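Local coordinates for protein denovo NTF2 (Synthetic construct, PDB 6W40) that is a de novo designed NTF2-like protein, apparently made to test the design of diverse pocket structures, with no established activity, at residues A[29-34]-A[49-54]. Numbering follows the deposited sequence.
Sequences EMADPD and HGREEV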
loop_
_atom_site.group_PDB
_atom_site.type_symbol
_atom_site.label_atom_id
_atom_site.label_comp_id
_atom_site.label_asym_id
_atom_site.label_seq_id
_atom_site.Cartn_x
_atom_site.Cartn_y
_atom_site.Cartn_z
ATOM N N GLU A 29 15.229 -6.184 3.909
ATOM C CA GLU A 29 14.874 -6.409 5.304
ATOM C C GLU A 29 13.565 -7.171 5.464
ATOM O O GLU A 29 13.303 -7.699 6.551
ATOM C CB GLU A 29 14.790 -5.074 6.049
ATOM C CG GLU A 29 13.591 -4.216 5.676
ATOM C CD GLU A 29 13.673 -2.812 6.247
ATOM O OE1 GLU A 29 14.798 -2.349 6.531
ATOM O OE2 GLU A 29 12.612 -2.172 6.414
ATOM N N MET A 30 12.743 -7.243 4.420
ATOM C CA MET A 30 11.473 -7.951 4.476
ATOM C C MET A 30 11.486 -9.260 3.700
ATOM O O MET A 30 10.490 -9.991 3.730
ATOM C CB MET A 30 10.344 -7.060 3.948
ATOM C CG MET A 30 10.188 -5.746 4.685
ATOM S SD MET A 30 9.059 -4.658 3.805
ATOM C CE MET A 30 9.798 -4.688 2.174
ATOM N N ALA A 31 12.578 -9.578 3.013
ATOM C CA ALA A 31 12.659 -10.790 2.212
ATOM C C ALA A 31 13.073 -11.974 3.077
ATOM O O ALA A 31 14.006 -11.871 3.881
ATOM C CB ALA A 31 13.647 -10.604 1.060
ATOM N N ASP A 32 12.369 -13.092 2.912
ATOM C CA ASP A 32 12.776 -14.338 3.538
ATOM C C ASP A 32 14.163 -14.731 3.031
ATOM O O ASP A 32 14.498 -14.481 1.869
ATOM C CB ASP A 32 11.757 -15.439 3.231
ATOM C CG ASP A 32 12.085 -16.762 3.907
ATOM O OD1 ASP A 32 13.056 -17.429 3.496
ATOM O OD2 ASP A 32 11.366 -17.138 4.857
ATOM N N PRO A 33 15.001 -15.319 3.888
ATOM C CA PRO A 33 16.321 -15.782 3.423
ATOM C C PRO A 33 16.255 -16.700 2.213
ATOM O O PRO A 33 17.190 -16.719 1.403
ATOM C CB PRO A 33 16.880 -16.508 4.653
ATOM C CG PRO A 33 16.215 -15.843 5.811
ATOM C CD PRO A 33 14.834 -15.480 5.343
ATOM N N ASP A 34 15.172 -17.457 2.065
ATOM C CA ASP A 34 14.967 -18.354 0.934
ATOM C C ASP A 34 13.871 -17.834 0.009
ATOM O O ASP A 34 13.060 -18.603 -0.511
ATOM C CB ASP A 34 14.629 -19.760 1.420
ATOM C CG ASP A 34 15.717 -20.355 2.289
ATOM O OD1 ASP A 34 16.907 -20.190 1.952
ATOM O OD2 ASP A 34 15.383 -20.989 3.311
ATOM N N HIS A 49 16.838 -17.699 -6.538
ATOM C CA HIS A 49 16.566 -18.175 -5.189
ATOM C C HIS A 49 17.633 -17.649 -4.239
ATOM O O HIS A 49 18.800 -17.496 -4.613
ATOM C CB HIS A 49 16.518 -19.705 -5.128
ATOM C CG HIS A 49 16.094 -20.240 -3.796
ATOM N ND1 HIS A 49 14.792 -20.597 -3.518
ATOM C CD2 HIS A 49 16.798 -20.472 -2.663
ATOM C CE1 HIS A 49 14.714 -21.032 -2.272
ATOM N NE2 HIS A 49 15.916 -20.966 -1.732
ATOM N N GLY A 50 17.219 -17.385 -2.998
ATOM C CA GLY A 50 18.106 -16.806 -2.009
ATOM C C GLY A 50 17.956 -15.298 -1.935
ATOM O O GLY A 50 17.714 -14.651 -2.957
ATOM N N ARG A 51 18.101 -14.719 -0.738
ATOM C CA ARG A 51 17.833 -13.290 -0.580
ATOM C C ARG A 51 18.797 -12.446 -1.405
ATOM O O ARG A 51 18.402 -11.424 -1.976
ATOM C CB ARG A 51 17.907 -12.895 0.895
ATOM C CG ARG A 51 17.268 -11.548 1.199
ATOM C CD ARG A 51 17.762 -10.972 2.522
ATOM N NE ARG A 51 17.538 -11.870 3.653
ATOM C CZ ARG A 51 17.587 -11.487 4.926
ATOM N NH1 ARG A 51 17.843 -10.221 5.226
ATOM N NH2 ARG A 51 17.371 -12.364 5.899
ATOM N N GLU A 52 20.066 -12.857 -1.483
ATOM C CA GLU A 52 21.059 -12.054 -2.190
ATOM C C GLU A 52 20.900 -12.157 -3.703
ATOM O O GLU A 52 21.052 -11.155 -4.412
ATOM C CB GLU A 52 22.470 -12.469 -1.769
ATOM C CG GLU A 52 22.732 -12.340 -0.275
ATOM C CD GLU A 52 22.538 -10.924 0.238
ATOM O OE1 GLU A 52 22.739 -9.968 -0.540
ATOM O OE2 GLU A 52 22.180 -10.767 1.426
ATOM N N GLU A 53 20.600 -13.353 -4.215
ATOM C CA GLU A 53 20.355 -13.502 -5.646
ATOM C C GLU A 53 19.115 -12.729 -6.078
ATOM O O GLU A 53 19.087 -12.140 -7.166
ATOM C CB GLU A 53 20.208 -14.981 -6.004
ATOM C CG GLU A 53 21.514 -15.746 -6.122
ATOM C CD GLU A 53 22.118 -15.659 -7.512
ATOM O OE1 GLU A 53 22.167 -14.547 -8.080
ATOM O OE2 GLU A 53 22.537 -16.709 -8.043
ATOM N N VAL A 54 18.079 -12.720 -5.238
ATOM C CA VAL A 54 16.827 -12.067 -5.601
ATOM C C VAL A 54 16.989 -10.552 -5.592
ATOM O O VAL A 54 16.566 -9.861 -6.527
ATOM C CB VAL A 54 15.697 -12.522 -4.659
ATOM C CG1 VAL A 54 14.477 -11.631 -4.817
ATOM C CG2 VAL A 54 15.338 -13.976 -4.931
#
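Pro33 and Arg51 meet where the first turn of helix 51-65 comes up against the chain leading from helix 27-30 into strand 35-41. One weak, bent backbone hydrogen bond joins them: Arg51 N to Pro33 O, 3.1 Å with 130° at the hydrogen. Gly50, the N-cap residue, adds a CA-H...O contact to the same oxygen, its CA 3.5 Å from Pro33 O. Within 29-34, Asp32 OD1 closes an Asx turn by accepting from Asp34 N at 2.6 Å.

The packing is mostly Arg51's. With CG anti to the backbone N (chi1 -164°), CG lies 3.7 Å from Ala31 CB. Further out, Ala31 O sits over one face of the guanidinium, offset toward the rim, while Pro33 CG meets NH2 at the edge, 3.7 Å away. An alanine in place of Arg51 would probably cost Ala31 CB and Pro33 CG these contacts, and Ala31 O the charged group against it.

Just before Gly50, His49 sets NE2 3.6 Å from Asp34 CB; its ND1 is hydrogen-bonded to Lys36 NZ.

At this surface corner of the NTF2-like fold, then, a charged side chain joins the helix to strand 31-32 and the corner after it, relying on packing and probably electrostatics more than on directed bonds.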